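Local coordinates for sortase family protein (Clostridium perfringens, PDB 4D70), which probably acts as a class D sortase, a cysteine transpeptidase that cleaves a sorting signal and joins surface proteins to the cell wall, at residues I137-P150 with G174-G186. Numbering follows the deposited sequence.
Sequences IFQYEINEIFVTSP and GKDRYIVKAKLIG
The F146 ring lies flat over I179, whose CB sits 3.9 Å from the ring centroid and 10° off its normal; CG2 of I179 meets CZ of F146 at 3.6 Å. A first torsion of 65° sets the ring between backbone N and carbonyl carbon and swings it across to the neighbouring strand. Farther along, on the other side of the sheet, L184 CD1 stands over the centre of the Y140 ring, 3.9 Å from its centroid, and also touches F138 CB; the phenol OH accepts a hydrogen bond from G98 N. On that same side the I145 CG2 methyl meets the Y178 ring obliquely, 3.6 Å from CZ. These pairs belong to antiparallel strands 137-148 and 176-184 of the sortase beta-barrel, the second also pairing with 163-171. A classic beta bulge at N143 and E144, both facing K181, shifts the register by one: K181 O accepts N143 N at 2.9 Å and, weakly, E144 N. K181 NZ hydrogen-bonds T166 OG1 and V155 O. Beyond T148, P150 CG covers one face of the R177 guanidinium, 3.7 Å from CZ, while R177 NH1 donates in the guanidinium plane to G174 O and D176 O, helping hold that plane against the proline.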
loop_
_atom_site.group_PDB
_atom_site.type_symbol
_atom_site.label_atom_id
_atom_site.label_comp_id
_atom_site.label_asym_id
_atom_site.label_seq_id
_atom_site.Cartn_x
_atom_site.Cartn_y
_atom_site.Cartn_z
ATOM N N ILE A 137 0.822 14.089 3.621
ATOM C CA ILE A 137 1.439 13.527 2.413
ATOM C C ILE A 137 2.778 12.977 2.858
ATOM O O ILE A 137 3.597 13.713 3.423
ATOM C CB ILE A 137 1.799 14.584 1.337
ATOM C CG1 ILE A 137 0.653 15.548 1.042
ATOM C CG2 ILE A 137 2.365 13.919 0.079
ATOM C CD1 ILE A 137 -0.659 14.863 0.884
ATOM N N PHE A 138 2.983 11.679 2.633
ATOM C CA PHE A 138 4.250 11.009 2.970
ATOM C C PHE A 138 4.983 10.592 1.701
ATOM O O PHE A 138 4.389 9.966 0.821
ATOM C CB PHE A 138 3.970 9.788 3.842
ATOM C CG PHE A 138 3.389 10.143 5.179
ATOM C CD1 PHE A 138 4.178 10.824 6.121
ATOM C CD2 PHE A 138 2.061 9.822 5.499
ATOM C CE1 PHE A 138 3.641 11.194 7.338
ATOM C CE2 PHE A 138 1.554 10.134 6.747
ATOM C CZ PHE A 138 2.345 10.824 7.666
ATOM N N GLN A 139 6.257 10.951 1.604
ATOM C CA GLN A 139 7.047 10.586 0.454
ATOM C C GLN A 139 8.019 9.502 0.835
ATOM O O GLN A 139 8.823 9.704 1.714
ATOM C CB GLN A 139 7.861 11.778 -0.014
ATOM C CG GLN A 139 6.985 12.921 -0.478
ATOM C CD GLN A 139 6.324 12.588 -1.785
ATOM O OE1 GLN A 139 6.591 11.551 -2.382
ATOM N NE2 GLN A 139 5.476 13.475 -2.254
ATOM N N TYR A 140 7.912 8.349 0.202
ATOM C CA TYR A 140 8.866 7.245 0.431
ATOM C C TYR A 140 9.747 7.038 -0.794
ATOM O O TYR A 140 9.321 7.236 -1.975
ATOM C CB TYR A 140 8.115 5.942 0.746
ATOM C CG TYR A 140 7.379 5.869 2.040
ATOM C CD1 TYR A 140 6.076 6.265 2.122
ATOM C CD2 TYR A 140 7.935 5.260 3.154
ATOM C CE1 TYR A 140 5.347 6.118 3.292
ATOM C CE2 TYR A 140 7.234 5.110 4.325
ATOM C CZ TYR A 140 5.926 5.527 4.389
ATOM O OH TYR A 140 5.225 5.431 5.543
ATOM N N GLU A 141 10.989 6.703 -0.533
ATOM C CA GLU A 141 11.960 6.472 -1.566
ATOM C C GLU A 141 12.419 5.001 -1.539
ATOM O O GLU A 141 12.961 4.537 -0.553
ATOM C CB GLU A 141 13.207 7.335 -1.369
ATOM C CG GLU A 141 14.153 7.219 -2.549
ATOM C CD GLU A 141 15.455 8.088 -2.352
ATOM O OE1 GLU A 141 15.595 8.663 -1.283
ATOM O OE2 GLU A 141 16.332 8.207 -3.241
ATOM N N ILE A 142 12.281 4.332 -2.672
ATOM C CA ILE A 142 12.669 2.948 -2.817
ATOM C C ILE A 142 14.118 2.731 -2.612
ATOM O O ILE A 142 15.024 3.448 -3.194
ATOM C CB ILE A 142 12.248 2.400 -4.222
ATOM C CG1 ILE A 142 10.739 2.526 -4.406
ATOM C CG2 ILE A 142 12.737 0.971 -4.454
ATOM C CD1 ILE A 142 10.316 2.060 -5.827
ATOM N N ASN A 143 14.407 1.821 -1.681
ATOM C CA ASN A 143 15.811 1.550 -1.413
ATOM C C ASN A 143 16.181 0.067 -1.448
ATOM O O ASN A 143 17.334 -0.249 -1.305
ATOM C CB ASN A 143 16.278 2.107 -0.088
ATOM C CG ASN A 143 15.514 1.509 1.083
ATOM O OD1 ASN A 143 14.446 0.911 0.949
ATOM N ND2 ASN A 143 16.032 1.777 2.259
ATOM N N GLU A 144 15.236 -0.789 -1.739
ATOM C CA GLU A 144 15.471 -2.221 -1.822
ATOM C C GLU A 144 14.414 -2.869 -2.698
ATOM O O GLU A 144 13.215 -2.563 -2.586
ATOM C CB GLU A 144 15.463 -2.791 -0.346
ATOM C CG GLU A 144 15.455 -4.301 -0.277
ATOM C CD GLU A 144 15.776 -4.818 1.131
ATOM O OE1 GLU A 144 15.434 -4.106 2.060
ATOM O OE2 GLU A 144 16.488 -5.861 1.252
ATOM N N ILE A 145 14.857 -3.748 -3.587
ATOM C CA ILE A 145 14.019 -4.571 -4.446
ATOM C C ILE A 145 14.537 -5.990 -4.438
ATOM O O ILE A 145 15.711 -6.222 -4.686
ATOM C CB ILE A 145 14.002 -4.061 -5.884
ATOM C CG1 ILE A 145 13.505 -2.628 -5.899
ATOM C CG2 ILE A 145 13.038 -4.843 -6.749
ATOM C CD1 ILE A 145 13.705 -1.947 -7.239
ATOM N N PHE A 146 13.674 -6.942 -4.147
ATOM C CA PHE A 146 14.139 -8.313 -4.140
ATOM C C PHE A 146 13.024 -9.327 -4.343
ATOM O O PHE A 146 11.831 -8.989 -4.279
ATOM C CB PHE A 146 14.955 -8.637 -2.889
ATOM C CG PHE A 146 14.154 -8.564 -1.603
ATOM C CD1 PHE A 146 14.056 -7.397 -0.933
ATOM C CD2 PHE A 146 13.576 -9.704 -1.051
ATOM C CE1 PHE A 146 13.385 -7.313 0.277
ATOM C CE2 PHE A 146 12.893 -9.634 0.118
ATOM C CZ PHE A 146 12.801 -8.429 0.807
ATOM N N VAL A 147 13.437 -10.556 -4.655
ATOM C CA VAL A 147 12.496 -11.652 -4.889
ATOM C C VAL A 147 12.669 -12.634 -3.745
ATOM O O VAL A 147 13.777 -12.902 -3.344
ATOM C CB VAL A 147 12.849 -12.398 -6.180
ATOM C CG1 VAL A 147 11.909 -13.588 -6.393
ATOM C CG2 VAL A 147 12.720 -11.453 -7.365
ATOM N N THR A 148 11.595 -13.177 -3.263
ATOM C CA THR A 148 11.617 -14.081 -2.149
ATOM C C THR A 148 10.496 -15.096 -2.301
ATOM O O THR A 148 9.731 -15.053 -3.283
ATOM C CB THR A 148 11.549 -13.328 -0.782
ATOM O OG1 THR A 148 11.863 -14.245 0.251
ATOM C CG2 THR A 148 10.158 -12.769 -0.481
ATOM N N SER A 149 10.368 -16.008 -1.340
ATOM C CA SER A 149 9.264 -16.974 -1.376
ATOM C C SER A 149 7.978 -16.476 -0.798
ATOM O O SER A 149 7.950 -15.567 0.035
ATOM C CB SER A 149 9.655 -18.296 -0.648
ATOM O OG SER A 149 9.713 -18.078 0.734
ATOM N N PRO A 150 6.885 -17.165 -1.160
ATOM C CA PRO A 150 5.603 -16.884 -0.523
ATOM C C PRO A 150 5.564 -17.188 0.962
ATOM O O PRO A 150 4.737 -16.663 1.636
ATOM C CB PRO A 150 4.628 -17.774 -1.285
ATOM C CG PRO A 150 5.322 -18.079 -2.580
ATOM C CD PRO A 150 6.760 -18.185 -2.218
ATOM N N GLY A 174 3.872 -16.501 -10.762
ATOM C CA GLY A 174 3.127 -16.672 -9.499
ATOM C C GLY A 174 3.827 -17.462 -8.411
ATOM O O GLY A 174 3.298 -17.601 -7.306
ATOM N N LYS A 175 5.023 -17.973 -8.684
ATOM C CA LYS A 175 5.702 -18.835 -7.715
ATOM C C LYS A 175 6.425 -18.047 -6.620
ATOM O O LYS A 175 6.650 -18.530 -5.505
ATOM C CB LYS A 175 6.738 -19.678 -8.456
ATOM C CG LYS A 175 6.107 -20.721 -9.340
ATOM C CD LYS A 175 7.031 -21.272 -10.377
ATOM C CE LYS A 175 6.220 -22.170 -11.287
ATOM N NZ LYS A 175 7.147 -22.774 -12.260
ATOM N N ASP A 176 6.874 -16.853 -6.958
ATOM C CA ASP A 176 7.717 -16.102 -6.006
ATOM C C ASP A 176 7.038 -14.772 -5.733
ATOM O O ASP A 176 6.020 -14.429 -6.304
ATOM C CB ASP A 176 9.072 -15.836 -6.637
ATOM C CG ASP A 176 9.837 -17.099 -6.946
ATOM O OD1 ASP A 176 9.798 -18.065 -6.167
ATOM O OD2 ASP A 176 10.517 -17.103 -7.960
ATOM N N ARG A 177 7.588 -14.070 -4.771
ATOM C CA ARG A 177 7.093 -12.761 -4.367
ATOM C C ARG A 177 8.080 -11.701 -4.720
ATOM O O ARG A 177 9.274 -11.854 -4.473
ATOM C CB ARG A 177 6.781 -12.718 -2.867
ATOM C CG ARG A 177 5.673 -13.715 -2.463
ATOM C CD ARG A 177 4.383 -13.463 -3.211
ATOM N NE ARG A 177 3.343 -14.491 -2.975
ATOM C CZ ARG A 177 3.006 -15.471 -3.820
ATOM N NH1 ARG A 177 3.634 -15.660 -4.987
ATOM N NH2 ARG A 177 2.030 -16.292 -3.491
ATOM N N TYR A 178 7.589 -10.620 -5.286
ATOM C CA TYR A 178 8.434 -9.507 -5.694
ATOM C C TYR A 178 8.169 -8.432 -4.640
ATOM O O TYR A 178 7.005 -8.054 -4.372
ATOM C CB TYR A 178 8.006 -9.033 -7.075
ATOM C CG TYR A 178 8.930 -8.012 -7.712
ATOM C CD1 TYR A 178 9.989 -8.422 -8.497
ATOM C CD2 TYR A 178 8.694 -6.660 -7.599
ATOM C CE1 TYR A 178 10.818 -7.501 -9.116
ATOM C CE2 TYR A 178 9.553 -5.711 -8.204
ATOM C CZ TYR A 178 10.565 -6.133 -8.968
ATOM O OH TYR A 178 11.385 -5.215 -9.567
ATOM N N ILE A 179 9.232 -7.977 -4.021
ATOM C CA ILE A 179 9.205 -7.062 -2.882
ATOM C C ILE A 179 9.869 -5.736 -3.225
ATOM O O ILE A 179 11.008 -5.683 -3.598
ATOM C CB ILE A 179 9.950 -7.686 -1.696
ATOM C CG1 ILE A 179 9.488 -9.161 -1.440
ATOM C CG2 ILE A 179 9.792 -6.832 -0.452
ATOM C CD1 ILE A 179 8.007 -9.321 -1.198
ATOM N N VAL A 180 9.168 -4.644 -2.969
ATOM C CA VAL A 180 9.693 -3.303 -3.080
ATOM C C VAL A 180 9.614 -2.684 -1.691
ATOM O O VAL A 180 8.522 -2.616 -1.124
ATOM C CB VAL A 180 8.849 -2.506 -4.076
ATOM C CG1 VAL A 180 9.344 -1.080 -4.176
ATOM C CG2 VAL A 180 8.932 -3.117 -5.478
ATOM N N LYS A 181 10.745 -2.210 -1.194
ATOM C CA LYS A 181 10.820 -1.496 0.069
ATOM C C LYS A 181 11.307 -0.084 -0.157
ATOM O O LYS A 181 12.120 0.183 -1.084
ATOM C CB LYS A 181 11.748 -2.228 1.054
ATOM C CG LYS A 181 11.084 -3.581 1.526
ATOM C CD LYS A 181 11.877 -4.232 2.663
ATOM C CE LYS A 181 11.144 -5.406 3.333
ATOM N NZ LYS A 181 10.128 -4.937 4.324
ATOM N N ALA A 182 10.857 0.811 0.708
ATOM C CA ALA A 182 11.104 2.220 0.533
ATOM C C ALA A 182 11.145 2.836 1.948
ATOM O O ALA A 182 10.476 2.359 2.878
ATOM C CB ALA A 182 10.003 2.829 -0.307
ATOM N N LYS A 183 11.961 3.871 2.087
ATOM C CA LYS A 183 12.127 4.574 3.337
ATOM C C LYS A 183 11.497 5.967 3.253
ATOM O O LYS A 183 11.538 6.611 2.206
ATOM C CB LYS A 183 13.617 4.733 3.660
ATOM C CG LYS A 183 14.364 5.524 2.570
ATOM C CD LYS A 183 15.859 5.840 2.834
ATOM C CE LYS A 183 16.380 6.825 1.754
ATOM N NZ LYS A 183 17.840 7.088 1.892
ATOM N N LEU A 184 10.941 6.420 4.349
ATOM C CA LEU A 184 10.298 7.729 4.374
ATOM C C LEU A 184 11.335 8.824 4.195
ATOM O O LEU A 184 12.380 8.808 4.839
ATOM C CB LEU A 184 9.568 7.942 5.688
ATOM C CG LEU A 184 8.683 9.202 5.789
ATOM C CD1 LEU A 184 7.441 9.095 4.923
ATOM C CD2 LEU A 184 8.238 9.464 7.222
ATOM N N ILE A 185 11.119 9.738 3.275
ATOM C CA ILE A 185 12.094 10.854 3.101
ATOM C C ILE A 185 11.489 12.225 3.381
ATOM O O ILE A 185 12.210 13.240 3.338
ATOM C CB ILE A 185 12.731 10.955 1.683
ATOM C CG1 ILE A 185 11.662 11.090 0.626
ATOM C CG2 ILE A 185 13.601 9.773 1.378
ATOM C CD1 ILE A 185 12.201 11.272 -0.810
ATOM N N GLY A 186 10.191 12.309 3.609
ATOM C CA GLY A 186 9.533 13.657 3.691
ATOM C C GLY A 186 8.009 13.581 3.772
ATOM O O GLY A 186 7.461 12.483 3.561
#